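PDB 6LKY: putative isocitrate dehydrogenase, NAD-dependent from Methylococcus capsulatus, which probably catalyses the NAD-dependent oxidative decarboxylation of isocitrate with the help of a magnesium ion, as a member of the isocitrate and isopropylmalate dehydrogenase family. Local coordinates for residues K3-I7 against S57-N61; R62-K66 against D255-A261; F107-L112 against M213-Q218; T170-K174 against L184-I188. The protein carries 1 engineered substitution. All blocks are in the same frame, centred on the assembly; numbering follows the deposited sequence. Where two conformers were deposited one is given.

In the fold
All four contacts reach the same mixed sheet, which runs through the chain in the strand order 31-35, 2-7, 63-66, 257-261, 248-252, 92-98, 111-117, 222-225, 168-173, 200-205. Contacts 1 and 2, centres about 8 Å apart, share a border: T5 O lies 2.8 Å from F65 N and I7 N 2.9 Å from F65 O, probable hydrogen bonds between strands 2-7 and 63-66. Contact 2 reaches the bound NAD through K66 and E260. Contacts 3 and 4 belong to the other half of the sheet, with centres about 22 Å apart, and both touch the second subunit. Contact 3 lies about 36 Å from contact 1, centre to centre, across the chain's centre.

Contact 1 (K3-I7 against S57-N61); sequences KITLI and SIRAN
Helix 52-61 ends in S57-N61 and packs along strand 2-7, here the extended K3-I7, nearly antiparallel to it: the axes of the two short segments make a signed angle of -154° and approach to 7.7 Å. In register, the CA atoms of T5 and I58 are 5.8 Å apart and those of I4 and N61 6.0 Å. K3, T5 and I7 point their CA-to-CB bonds toward the helix, I4 and L6 away. S57, with chi1 t, receives a 2.6 Å hydrogen bond at OG from T5 OG1; T5 takes chi1 m, and S57 OG is also bonded to D34 of strand 31-35. I58, chi1 m and chi2 t, follows with apolar contacts, its CG1 3.6 Å from T5 CG2 and its CD1 4.2 Å from I7 CD1. Such a helix, packed on a strand of the sheet and leading directly into the adjacent parallel strand, 63-66, is the connecting helix of an alpha/beta fold, and I58 also touches C64 of that strand. One turn after S57, N61 N bonds S57 O at 2.9 Å. The N61 side chain, chi1 m, donates from ND2 to T5 OG1 at 3.0 Å, while its CB sits 3.4 Å from K3 O. K3 extends all-t alongside, bringing CD to 3.5 Å from N61 OD1, and a water accepts from K3 NZ at 2.7 Å and donates to N61 OD1 at 2.9 Å.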
loop_
_atom_site.group_PDB
_atom_site.type_symbol
_atom_site.label_atom_id
_atom_site.label_comp_id
_atom_site.label_asym_id
_atom_site.label_seq_id
_atom_site.Cartn_x
_atom_site.Cartn_y
_atom_site.Cartn_z
ATOM N N LYS A 3 -18.718 -27.396 17.499
ATOM C CA LYS A 3 -19.160 -27.616 16.129
ATOM C C LYS A 3 -18.807 -26.393 15.280
ATOM O O LYS A 3 -19.300 -25.289 15.539
ATOM C CB LYS A 3 -20.661 -27.890 16.074
ATOM C CG LYS A 3 -21.131 -28.277 14.685
ATOM C CD LYS A 3 -22.582 -28.719 14.683
ATOM C CE LYS A 3 -22.966 -29.219 13.312
ATOM N NZ LYS A 3 -24.426 -29.470 13.212
ATOM N N ILE A 4 -18.000 -26.604 14.235
ATOM C CA ILE A 4 -17.364 -25.525 13.485
ATOM C C ILE A 4 -17.571 -25.743 11.993
ATOM O O ILE A 4 -17.253 -26.820 11.472
ATOM C CB ILE A 4 -15.861 -25.453 13.800
ATOM C CG1 ILE A 4 -15.647 -25.000 15.243
ATOM C CG2 ILE A 4 -15.129 -24.571 12.774
ATOM C CD1 ILE A 4 -14.216 -24.994 15.658
ATOM N N THR A 5 -18.076 -24.715 11.298
ATOM C CA THR A 5 -18.225 -24.817 9.848
ATOM C C THR A 5 -16.848 -24.796 9.195
ATOM O O THR A 5 -15.992 -23.994 9.572
ATOM C CB THR A 5 -19.093 -23.677 9.310
ATOM O OG1 THR A 5 -20.406 -23.765 9.874
ATOM C CG2 THR A 5 -19.191 -23.739 7.779
ATOM N N LEU A 6 -16.619 -25.712 8.251
ATOM C CA LEU A 6 -15.308 -25.911 7.643
ATOM C C LEU A 6 -15.424 -25.753 6.134
ATOM O O LEU A 6 -16.196 -26.474 5.488
ATOM C CB LEU A 6 -14.752 -27.296 7.991
ATOM C CG LEU A 6 -13.393 -27.685 7.408
ATOM C CD1 LEU A 6 -12.306 -26.819 8.025
ATOM C CD2 LEU A 6 -13.093 -29.175 7.638
ATOM N N ILE A 7 -14.649 -24.836 5.573
ATOM C CA ILE A 7 -14.688 -24.541 4.147
ATOM C C ILE A 7 -13.296 -24.764 3.570
ATOM O O ILE A 7 -12.391 -23.955 3.768
ATOM C CB ILE A 7 -15.172 -23.105 3.878
ATOM C CG1 ILE A 7 -16.572 -22.888 4.476
ATOM C CG2 ILE A 7 -15.103 -22.816 2.382
ATOM C CD1 ILE A 7 -17.098 -21.451 4.353
ATOM N N SER A 57 -25.277 -22.882 7.771
ATOM C CA SER A 57 -24.382 -23.592 8.680
ATOM C C SER A 57 -23.568 -22.623 9.527
ATOM O O SER A 57 -23.409 -22.828 10.739
ATOM C CB SER A 57 -23.461 -24.519 7.885
ATOM O OG SER A 57 -22.368 -24.963 8.672
ATOM N N ILE A 58 -23.029 -21.565 8.908
ATOM C CA ILE A 58 -22.231 -20.622 9.689
ATOM C C ILE A 58 -23.108 -19.886 10.698
ATOM O O ILE A 58 -22.705 -19.664 11.843
ATOM C CB ILE A 58 -21.471 -19.631 8.786
ATOM C CG1 ILE A 58 -20.569 -20.380 7.809
ATOM C CG2 ILE A 58 -20.632 -18.682 9.656
ATOM C CD1 ILE A 58 -19.962 -19.509 6.725
ATOM N N ARG A 59 -24.322 -19.507 10.301
ATOM C CA ARG A 59 -25.173 -18.802 11.253
ATOM C C ARG A 59 -25.652 -19.712 12.369
ATOM O O ARG A 59 -25.951 -19.230 13.464
ATOM C CB ARG A 59 -26.343 -18.148 10.541
ATOM C CG ARG A 59 -25.876 -17.041 9.653
ATOM C CD ARG A 59 -26.940 -16.020 9.406
ATOM N NE ARG A 59 -27.555 -16.216 8.108
ATOM C CZ ARG A 59 -27.647 -15.258 7.201
ATOM N NH1 ARG A 59 -27.150 -14.061 7.476
ATOM N NH2 ARG A 59 -28.225 -15.498 6.031
ATOM N N ALA A 60 -25.745 -21.017 12.116
ATOM C CA ALA A 60 -26.076 -21.950 13.189
ATOM C C ALA A 60 -24.899 -22.126 14.140
ATOM O O ALA A 60 -25.058 -22.024 15.360
ATOM C CB ALA A 60 -26.512 -23.303 12.608
ATOM N N ASN A 61 -23.707 -22.392 13.598
ATOM C CA ASN A 61 -22.556 -22.723 14.435
ATOM C C ASN A 61 -21.868 -21.508 15.045
ATOM O O ASN A 61 -21.264 -21.634 16.115
ATOM C CB ASN A 61 -21.540 -23.533 13.632
ATOM C CG ASN A 61 -22.106 -24.851 13.143
ATOM O OD1 ASN A 61 -23.085 -25.360 13.698
ATOM N ND2 ASN A 61 -21.487 -25.417 12.108
HETATM O O HOH W 1 -25.305 -26.982 12.811
#

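Contact 2 (R62-K66 against D255-A261); sequences RICFK and DAALFEA. With NAD (nicotinamide-adenine-dinucleotide), chain C.
On one face of this parallel strand pair, C64 SG (chi1 t) meets L258 CD1 at 3.7 Å; on the other, I63 CD1 lies 4.2 Å from A257 CB, I63 CG2 4.2 Å from F259 CE1 at the ring edge, and F65 CD1 4.2 Å from F259 CB. F65 takes chi1 t and F259 chi1 m. Both backbones are extended, at 14° to each other with axes 4.8 Å apart, and I63, C64 and F65 pair with A257, L258 and F259. The parallel bonds run A257 N to R62 O (3.0 Å), C64 N to A257 O (3.1 Å), F259 N to C64 O (2.8 Å) and K66 N to F259 O (3.0 Å). Before the strand, R62 has positive phi (77°) and sends NE to D255 O at 2.6 Å. At the other end a water bridges K66 O (2.7 Å) and A261 N (2.8 Å). There K66 NZ forms a 2.6 Å salt bridge with E260 OE1, which is 3.0 Å from NAD O7N, so the pair lines the nicotinamide end of the pocket. N81 also bonds K66, and R85 E260. Strands 2-7 and 248-252 flank the pair, while helix 278-290 packs on F65, A257 and F259.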
loop_
_atom_site.group_PDB
_atom_site.type_symbol
_atom_site.label_atom_id
_atom_site.label_comp_id
_atom_site.label_asym_id
_atom_site.label_seq_id
_atom_site.Cartn_x
_atom_site.Cartn_y
_atom_site.Cartn_z
ATOM N N ARG A 62 -21.873 -20.364 14.354
ATOM C CA ARG A 62 -21.296 -19.082 14.768
ATOM C C ARG A 62 -19.775 -19.068 14.624
ATOM O O ARG A 62 -19.169 -18.024 14.875
ATOM C CB ARG A 62 -21.636 -18.677 16.217
ATOM C CG ARG A 62 -23.126 -18.596 16.572
ATOM C CD ARG A 62 -24.024 -18.099 15.429
ATOM N NE ARG A 62 -23.949 -16.657 15.155
ATOM C CZ ARG A 62 -24.772 -16.008 14.329
ATOM N NH1 ARG A 62 -25.748 -16.658 13.713
ATOM N NH2 ARG A 62 -24.638 -14.704 14.130
ATOM N N ILE A 63 -19.139 -20.180 14.254
ATOM C CA ILE A 63 -17.691 -20.252 14.082
ATOM C C ILE A 63 -17.395 -20.936 12.753
ATOM O O ILE A 63 -18.013 -21.953 12.413
ATOM C CB ILE A 63 -16.999 -21.006 15.238
ATOM C CG1 ILE A 63 -17.454 -20.460 16.593
ATOM C CG2 ILE A 63 -15.488 -20.905 15.116
ATOM C CD1 ILE A 63 -16.952 -19.053 16.879
ATOM N N CYS A 64 -16.439 -20.386 12.008
ATOM C CA CYS A 64 -16.114 -20.884 10.683
ATOM C C CYS A 64 -14.608 -20.849 10.478
ATOM O O CYS A 64 -13.934 -19.899 10.880
ATOM C CB CYS A 64 -16.838 -20.078 9.591
ATOM S SG CYS A 64 -16.527 -20.645 7.905
ATOM N N PHE A 65 -14.093 -21.917 9.885
ATOM C CA PHE A 65 -12.692 -22.078 9.515
ATOM C C PHE A 65 -12.667 -22.164 7.991
ATOM O O PHE A 65 -13.219 -23.108 7.416
ATOM C CB PHE A 65 -12.133 -23.338 10.167
ATOM C CG PHE A 65 -10.644 -23.395 10.226
ATOM C CD1 PHE A 65 -9.906 -22.309 10.666
ATOM C CD2 PHE A 65 -9.979 -24.560 9.877
ATOM C CE1 PHE A 65 -8.521 -22.386 10.733
ATOM C CE2 PHE A 65 -8.598 -24.634 9.934
ATOM C CZ PHE A 65 -7.870 -23.555 10.362
ATOM N N LYS A 66 -12.055 -21.176 7.334
ATOM C CA LYS A 66 -12.263 -20.964 5.902
ATOM C C LYS A 66 -10.931 -20.898 5.168
ATOM O O LYS A 66 -10.096 -20.040 5.462
ATOM C CB LYS A 66 -13.072 -19.685 5.646
ATOM C CG LYS A 66 -13.469 -19.501 4.181
ATOM C CD LYS A 66 -13.820 -18.040 3.837
ATOM C CE LYS A 66 -12.682 -17.084 4.151
ATOM N NZ LYS A 66 -11.494 -17.198 3.246
ATOM N N ASP A 255 -21.657 -11.703 17.069
ATOM C CA ASP A 255 -22.378 -12.965 17.138
ATOM C C ASP A 255 -21.701 -14.105 16.397
ATOM O O ASP A 255 -22.232 -15.224 16.401
ATOM C CB ASP A 255 -23.794 -12.787 16.571
ATOM C CG ASP A 255 -24.730 -12.147 17.555
ATOM O OD1 ASP A 255 -24.349 -12.023 18.739
ATOM O OD2 ASP A 255 -25.842 -11.761 17.143
ATOM N N ALA A 256 -20.566 -13.862 15.750
ATOM C CA ALA A 256 -19.952 -14.902 14.943
ATOM C C ALA A 256 -18.503 -14.527 14.697
ATOM O O ALA A 256 -18.098 -13.376 14.889
ATOM C CB ALA A 256 -20.704 -15.119 13.621
ATOM N N ALA A 257 -17.727 -15.518 14.264
ATOM C CA ALA A 257 -16.315 -15.316 13.994
ATOM C C ALA A 257 -15.881 -16.299 12.920
ATOM O O ALA A 257 -16.320 -17.454 12.912
ATOM C CB ALA A 257 -15.464 -15.501 15.258
ATOM N N LEU A 258 -15.011 -15.833 12.024
ATOM C CA LEU A 258 -14.532 -16.634 10.906
ATOM C C LEU A 258 -13.024 -16.465 10.784
ATOM O O LEU A 258 -12.526 -15.340 10.666
ATOM C CB LEU A 258 -15.251 -16.226 9.615
ATOM C CG LEU A 258 -14.901 -16.969 8.314
ATOM C CD1 LEU A 258 -16.112 -17.016 7.395
ATOM C CD2 LEU A 258 -13.709 -16.322 7.598
ATOM N N PHE A 259 -12.294 -17.574 10.778
ATOM C CA PHE A 259 -10.841 -17.527 10.852
ATOM C C PHE A 259 -10.239 -18.024 9.545
ATOM O O PHE A 259 -10.760 -18.967 8.940
ATOM C CB PHE A 259 -10.353 -18.327 12.069
ATOM C CG PHE A 259 -10.923 -17.809 13.350
ATOM C CD1 PHE A 259 -12.182 -18.206 13.769
ATOM C CD2 PHE A 259 -10.244 -16.854 14.084
ATOM C CE1 PHE A 259 -12.732 -17.693 14.923
ATOM C CE2 PHE A 259 -10.787 -16.332 15.242
ATOM C CZ PHE A 259 -12.032 -16.742 15.660
ATOM N N GLU A 260 -9.170 -17.364 9.083
ATOM C CA GLU A 260 -8.651 -17.696 7.761
ATOM C C GLU A 260 -7.193 -17.279 7.643
ATOM O O GLU A 260 -6.696 -16.455 8.410
ATOM C CB GLU A 260 -9.466 -16.996 6.663
ATOM C CG GLU A 260 -9.389 -15.461 6.778
ATOM C CD GLU A 260 -10.160 -14.718 5.674
ATOM O OE1 GLU A 260 -10.338 -15.284 4.572
ATOM O OE2 GLU A 260 -10.582 -13.561 5.911
ATOM N N ALA A 261 -6.515 -17.846 6.646
ATOM C CA ALA A 261 -5.247 -17.266 6.232
ATOM C C ALA A 261 -5.483 -15.917 5.542
ATOM O O ALA A 261 -6.563 -15.626 5.019
ATOM C CB ALA A 261 -4.483 -18.220 5.304
HETATM P PA NAD C . -2.255 -15.068 -3.583
HETATM O O1A NAD C . -3.149 -16.231 -3.935
HETATM O O2A NAD C . -2.230 -14.839 -2.103
HETATM O O5B NAD C . -0.796 -15.325 -4.191
HETATM C C5B NAD C . 0.188 -14.303 -4.056
HETATM C C4B NAD C . 1.561 -14.945 -4.052
HETATM O O4B NAD C . 1.746 -15.535 -2.750
HETATM C C3B NAD C . 1.623 -16.050 -5.099
HETATM O O3B NAD C . 2.879 -16.044 -5.761
HETATM C C2B NAD C . 1.450 -17.317 -4.277
HETATM O O2B NAD C . 2.079 -18.477 -4.844
HETATM C C1B NAD C . 1.993 -16.931 -2.908
HETATM N N9A NAD C . 1.239 -17.764 -1.983
HETATM C C8A NAD C . 0.149 -17.170 -1.188
HETATM N N7A NAD C . -0.116 -18.314 -0.295
HETATM C C5A NAD C . 1.211 -18.649 0.208
HETATM C C6A NAD C . 1.309 -20.121 0.568
HETATM N N6A NAD C . 0.562 -20.357 1.814
HETATM N N1A NAD C . 2.732 -20.426 0.784
HETATM C C2A NAD C . 3.579 -20.253 -0.412
HETATM N N3A NAD C . 2.858 -19.576 -1.494
HETATM C C4A NAD C . 2.099 -18.433 -0.993
HETATM O O3 NAD C . -2.800 -13.706 -4.235
HETATM P PN NAD C . -3.298 -13.510 -5.739
HETATM O O1N NAD C . -2.573 -14.356 -6.737
HETATM O O2N NAD C . -3.144 -12.024 -6.021
HETATM O O5D NAD C . -4.855 -13.913 -5.757
HETATM C C5D NAD C . -5.254 -15.261 -6.057
HETATM C C4D NAD C . -6.724 -15.442 -5.704
HETATM O O4D NAD C . -6.918 -15.504 -4.280
HETATM C C3D NAD C . -7.569 -14.280 -6.232
HETATM O O3D NAD C . -8.714 -14.837 -6.871
HETATM C C2D NAD C . -7.969 -13.538 -4.970
HETATM O O2D NAD C . -9.243 -12.903 -5.048
HETATM C C1D NAD C . -8.010 -14.639 -3.920
HETATM N N1N NAD C . -7.947 -14.015 -2.575
HETATM C C2N NAD C . -8.372 -14.895 -1.496
HETATM C C3N NAD C . -8.448 -14.030 -0.259
HETATM C C7N NAD C . -9.293 -14.638 0.865
HETATM O O7N NAD C . -8.751 -14.368 2.151
HETATM N N7N NAD C . -9.536 -16.061 0.640
HETATM C C4N NAD C . -7.100 -13.494 0.197
HETATM C C5N NAD C . -6.303 -12.897 -0.946
HETATM C C6N NAD C . -6.639 -13.353 -2.369
HETATM O O HOH W 2 -7.697 -19.311 4.528
#

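Contact 3 (F107-L112 against M213-Q218); sequences FSDVNL and MVMQPQ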
loop_
_atom_site.group_PDB
_atom_site.type_symbol
_atom_site.label_atom_id
_atom_site.label_comp_id
_atom_site.label_asym_id
_atom_site.label_seq_id
_atom_site.Cartn_x
_atom_site.Cartn_y
_atom_site.Cartn_z
ATOM N N PHE A 107 14.123 -7.758 9.266
ATOM C CA PHE A 107 13.756 -7.463 10.638
ATOM C C PHE A 107 13.439 -8.754 11.379
ATOM O O PHE A 107 12.999 -9.744 10.784
ATOM C CB PHE A 107 12.563 -6.499 10.699
ATOM C CG PHE A 107 12.824 -5.171 10.021
ATOM C CD1 PHE A 107 13.691 -4.247 10.585
ATOM C CD2 PHE A 107 12.222 -4.862 8.811
ATOM C CE1 PHE A 107 13.943 -3.032 9.959
ATOM C CE2 PHE A 107 12.478 -3.653 8.179
ATOM C CZ PHE A 107 13.335 -2.737 8.754
ATOM N N SER A 108 13.686 -8.735 12.690
ATOM C CA SER A 108 13.405 -9.868 13.559
ATOM C C SER A 108 12.530 -9.487 14.737
ATOM O O SER A 108 12.206 -10.353 15.557
ATOM C CB SER A 108 14.711 -10.491 14.081
ATOM O OG SER A 108 15.480 -9.541 14.806
ATOM N N ASP A 109 12.117 -8.231 14.829
ATOM C CA ASP A 109 11.365 -7.753 15.978
ATOM C C ASP A 109 10.106 -6.999 15.556
ATOM O O ASP A 109 9.724 -6.002 16.180
ATOM C CB ASP A 109 12.250 -6.866 16.842
ATOM C CG ASP A 109 12.793 -5.677 16.070
ATOM O OD1 ASP A 109 12.747 -5.699 14.815
ATOM O OD2 ASP A 109 13.259 -4.715 16.718
ATOM N N VAL A 110 9.425 -7.459 14.502
ATOM C CA VAL A 110 8.129 -6.883 14.150
ATOM C C VAL A 110 7.083 -7.436 15.100
ATOM O O VAL A 110 7.052 -8.642 15.370
ATOM C CB VAL A 110 7.762 -7.188 12.685
ATOM C CG1 VAL A 110 6.481 -6.466 12.310
ATOM C CG2 VAL A 110 8.900 -6.788 11.743
ATOM N N ASN A 111 6.206 -6.557 15.608
ATOM C CA ASN A 111 5.166 -6.995 16.540
ATOM C C ASN A 111 4.002 -6.010 16.438
ATOM O O ASN A 111 3.852 -5.081 17.234
ATOM C CB ASN A 111 5.686 -7.103 17.976
ATOM C CG ASN A 111 4.653 -7.711 18.935
ATOM O OD1 ASN A 111 3.481 -7.892 18.594
ATOM N ND2 ASN A 111 5.100 -8.051 20.129
ATOM N N LEU A 112 3.151 -6.212 15.434
ATOM C CA LEU A 112 2.064 -5.267 15.195
ATOM C C LEU A 112 0.781 -6.033 14.917
ATOM O O LEU A 112 0.804 -7.223 14.593
ATOM C CB LEU A 112 2.403 -4.299 14.047
ATOM C CG LEU A 112 2.593 -4.875 12.636
ATOM C CD1 LEU A 112 1.240 -4.990 11.920
ATOM C CD2 LEU A 112 3.587 -4.036 11.826
ATOM N N MET A 213 6.492 1.675 7.519
ATOM C CA MET A 213 6.427 0.244 7.795
ATOM C C MET A 213 7.601 -0.493 7.169
ATOM O O MET A 213 8.148 -1.424 7.780
ATOM C CB MET A 213 5.113 -0.340 7.294
ATOM C CG MET A 213 3.930 0.061 8.140
ATOM S SD MET A 213 2.406 -0.763 7.633
ATOM C CE MET A 213 2.838 -2.452 8.111
ATOM N N VAL A 214 8.023 -0.110 5.960
ATOM C CA VAL A 214 9.165 -0.856 5.415
ATOM C C VAL A 214 10.487 -0.441 6.077
ATOM O O VAL A 214 11.428 -1.242 6.127
ATOM C CB VAL A 214 9.286 -0.750 3.881
ATOM C CG1 VAL A 214 8.079 -1.366 3.200
ATOM C CG2 VAL A 214 9.513 0.683 3.432
ATOM N N MET A 215 10.593 0.791 6.589
ATOM C CA MET A 215 11.879 1.231 7.137
ATOM C C MET A 215 12.078 0.945 8.628
ATOM O O MET A 215 13.208 0.721 9.065
ATOM C CB MET A 215 12.052 2.726 6.916
ATOM C CG MET A 215 12.129 3.066 5.456
ATOM S SD MET A 215 12.528 4.781 5.179
ATOM C CE MET A 215 14.300 4.744 5.480
ATOM N N GLN A 216 11.017 0.942 9.398
ATOM C CA GLN A 216 10.824 0.890 10.839
ATOM C C GLN A 216 9.496 0.380 11.352
ATOM O O GLN A 216 8.780 1.078 12.079
ATOM C CB GLN A 216 11.156 2.252 11.383
ATOM C CG GLN A 216 11.582 2.300 12.803
ATOM C CD GLN A 216 12.151 3.613 13.119
ATOM O OE1 GLN A 216 11.438 4.515 13.386
ATOM N NE2 GLN A 216 13.442 3.492 13.669
ATOM N N PRO A 217 9.229 -0.906 11.100
ATOM C CA PRO A 217 7.967 -1.497 11.565
ATOM C C PRO A 217 7.857 -1.561 13.081
ATOM O O PRO A 217 6.732 -1.677 13.598
ATOM C CB PRO A 217 7.983 -2.905 10.942
ATOM C CG PRO A 217 9.436 -3.149 10.590
ATOM C CD PRO A 217 10.049 -1.840 10.328
ATOM N N GLN A 218 8.978 -1.443 13.805
ATOM C CA GLN A 218 8.938 -1.486 15.266
ATOM C C GLN A 218 8.165 -0.323 15.865
ATOM O O GLN A 218 7.651 -0.456 16.977
ATOM C CB GLN A 218 10.352 -1.497 15.854
ATOM C CG GLN A 218 11.214 -2.633 15.382
ATOM C CD GLN A 218 11.965 -2.282 14.107
ATOM O OE1 GLN A 218 11.684 -1.264 13.468
ATOM N NE2 GLN A 218 12.926 -3.126 13.734
HETATM O O HOH W 3 5.948 -3.563 15.411
#
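In this alpha/beta fold the contact joins the entry to strand 111-117 with the C-terminal end of helix 206-215 and the 3-10 turn that follows it. The clearest polar link is at D109, whose OD1 accepts from Q218 NE2 at 2.8 Å; a second, weak bond goes from Q218 NE2 to D109 OD2 at 3.4 Å. Water 3 accepts from N111 N at 3.0 Å and donates to P217 O at 2.7 Å, bridging the two segments where no direct main-chain bond forms. Elsewhere V110 N is bonded to S99, F107 O to T105 and N111 OD1 to R166, so these groups are satisfied outside the contact. Apolar contacts add to this: V110 CG2 rests 3.9 Å from P217 CG, and L112 CD2 reaches M213 CE at 4.1 Å, a methionine that also packs on helix 227-240. V214 and M215 pack on G239 and G242 of the second subunit. The F107 side chain reaches across to the helix terminus, with CE2 3.3 Å from V214 O near the ring plane, and P217 makes a CH-pi contact over its face, CD standing 3.8 Å from the F107 ring centroid and 16° off the normal.

Contact 4 (T170-K174 against L184-I188); sequences TLVHK and LFLEI
Strand 168-173, extended through T170-H173, runs nearly antiparallel to the helix segment L184-I188: the signed angle between the two axes is -164° and their closest approach 8.9 Å. No hydrogen bond crosses; apolar side chains make the join. The first of them is L171, its CA-to-CB bond toward the helix and chi1 and chi2 both t, so that CG comes within 3.5 Å of F185 CE2 and CD2 within 4.0 Å of L186 CD1. F185 and L186, both chi1 t, have their CA-to-CB bonds toward the strand. The CA-to-CB bond of V172 points away, but V172 O is 4.2 Å from F185 CE2. At H173, whose CA is 6.9 Å from that of L186, chi1 is p, and the imidazole receives L186 over one face: L186 CD2 lies 4.0 Å from the ring centroid and 15° off its normal, a CH-pi contact. The ring nitrogens are engaged elsewhere, ND1 with A175 and NE2 with D203. Within the helix, I188 N bonds L184 O at 2.9 Å. This is the first half of a beta-alpha-beta unit, completed by strand 200-205, whose backbone bonds L171; strand 222-225 flanks the other edge, helix 147-163 packs against F185, and V73 of the second subunit touches L186.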
loop_
_atom_site.group_PDB
_atom_site.type_symbol
_atom_site.label_atom_id
_atom_site.label_comp_id
_atom_site.label_asym_id
_atom_site.label_seq_id
_atom_site.Cartn_x
_atom_site.Cartn_y
_atom_site.Cartn_z
ATOM N N THR A 170 -2.580 3.535 16.082
ATOM C CA THR A 170 -2.325 4.440 14.967
ATOM C C THR A 170 -3.440 4.307 13.938
ATOM O O THR A 170 -3.627 3.231 13.364
ATOM C CB THR A 170 -0.989 4.128 14.305
ATOM O OG1 THR A 170 0.067 4.246 15.262
ATOM C CG2 THR A 170 -0.751 5.107 13.152
ATOM N N LEU A 171 -4.171 5.387 13.701
ATOM C CA LEU A 171 -5.225 5.393 12.696
ATOM C C LEU A 171 -4.637 5.810 11.351
ATOM O O LEU A 171 -4.022 6.877 11.240
ATOM C CB LEU A 171 -6.355 6.334 13.126
ATOM C CG LEU A 171 -7.648 6.331 12.294
ATOM C CD1 LEU A 171 -8.850 6.745 13.145
ATOM C CD2 LEU A 171 -7.540 7.254 11.069
ATOM N N VAL A 172 -4.836 4.981 10.326
ATOM C CA VAL A 172 -4.232 5.211 9.011
ATOM C C VAL A 172 -5.309 5.661 8.032
ATOM O O VAL A 172 -6.388 5.065 7.973
ATOM C CB VAL A 172 -3.487 3.964 8.508
ATOM C CG1 VAL A 172 -2.771 4.263 7.172
ATOM C CG2 VAL A 172 -2.470 3.541 9.576
ATOM N N HIS A 173 -5.021 6.714 7.266
ATOM C CA HIS A 173 -6.062 7.375 6.487
ATOM C C HIS A 173 -5.452 8.060 5.270
ATOM O O HIS A 173 -4.231 8.090 5.085
ATOM C CB HIS A 173 -6.790 8.402 7.353
ATOM C CG HIS A 173 -5.899 9.505 7.813
ATOM N ND1 HIS A 173 -5.664 10.634 7.058
ATOM C CD2 HIS A 173 -5.126 9.624 8.920
ATOM C CE1 HIS A 173 -4.820 11.425 7.702
ATOM N NE2 HIS A 173 -4.473 10.831 8.831
ATOM N N LYS A 174 -6.328 8.615 4.427
ATOM C CA LYS A 174 -5.931 9.511 3.351
ATOM C C LYS A 174 -6.867 10.729 3.358
ATOM O O LYS A 174 -7.513 11.083 2.370
ATOM C CB LYS A 174 -5.919 8.758 2.015
ATOM C CG LYS A 174 -5.301 9.533 0.840
ATOM C CD LYS A 174 -3.777 9.479 0.831
ATOM C CE LYS A 174 -3.215 10.369 -0.293
ATOM N NZ LYS A 174 -1.722 10.503 -0.233
ATOM N N LEU A 184 -14.006 11.738 7.728
ATOM C CA LEU A 184 -14.955 11.358 8.773
ATOM C C LEU A 184 -14.387 10.236 9.642
ATOM O O LEU A 184 -14.508 10.263 10.874
ATOM C CB LEU A 184 -16.283 10.936 8.146
ATOM C CG LEU A 184 -17.422 10.507 9.074
ATOM C CD1 LEU A 184 -17.853 11.668 9.976
ATOM C CD2 LEU A 184 -18.607 9.975 8.274
ATOM N N PHE A 185 -13.736 9.253 9.019
ATOM C CA PHE A 185 -13.075 8.201 9.794
ATOM C C PHE A 185 -12.068 8.791 10.789
ATOM O O PHE A 185 -12.078 8.458 11.981
ATOM C CB PHE A 185 -12.396 7.227 8.823
ATOM C CG PHE A 185 -11.827 6.010 9.472
ATOM C CD1 PHE A 185 -12.655 5.036 9.983
ATOM C CD2 PHE A 185 -10.458 5.826 9.543
ATOM C CE1 PHE A 185 -12.123 3.905 10.586
ATOM C CE2 PHE A 185 -9.918 4.695 10.137
ATOM C CZ PHE A 185 -10.753 3.732 10.650
ATOM N N LEU A 186 -11.199 9.690 10.316
ATOM C CA LEU A 186 -10.197 10.319 11.179
ATOM C C LEU A 186 -10.847 11.130 12.309
ATOM O O LEU A 186 -10.426 11.057 13.470
ATOM C CB LEU A 186 -9.291 11.217 10.331
ATOM C CG LEU A 186 -8.241 12.037 11.091
ATOM C CD1 LEU A 186 -7.305 11.129 11.879
ATOM C CD2 LEU A 186 -7.449 12.907 10.137
ATOM N N GLU A 187 -11.859 11.934 11.976
ATOM C CA GLU A 187 -12.522 12.767 12.979
ATOM C C GLU A 187 -13.158 11.916 14.072
ATOM O O GLU A 187 -13.024 12.207 15.273
ATOM C CB GLU A 187 -13.568 13.641 12.292
ATOM C CG GLU A 187 -14.433 14.456 13.235
ATOM C CD GLU A 187 -15.664 14.984 12.536
ATOM O OE1 GLU A 187 -15.493 15.717 11.535
ATOM O OE2 GLU A 187 -16.795 14.657 12.972
ATOM N N ILE A 188 -13.850 10.846 13.670
ATOM C CA ILE A 188 -14.431 9.942 14.653
ATOM C C ILE A 188 -13.342 9.294 15.506
ATOM O O ILE A 188 -13.495 9.157 16.729
ATOM C CB ILE A 188 -15.315 8.902 13.947
ATOM C CG1 ILE A 188 -16.593 9.583 13.445
ATOM C CG2 ILE A 188 -15.597 7.758 14.880
ATOM C CD1 ILE A 188 -17.400 8.773 12.445
#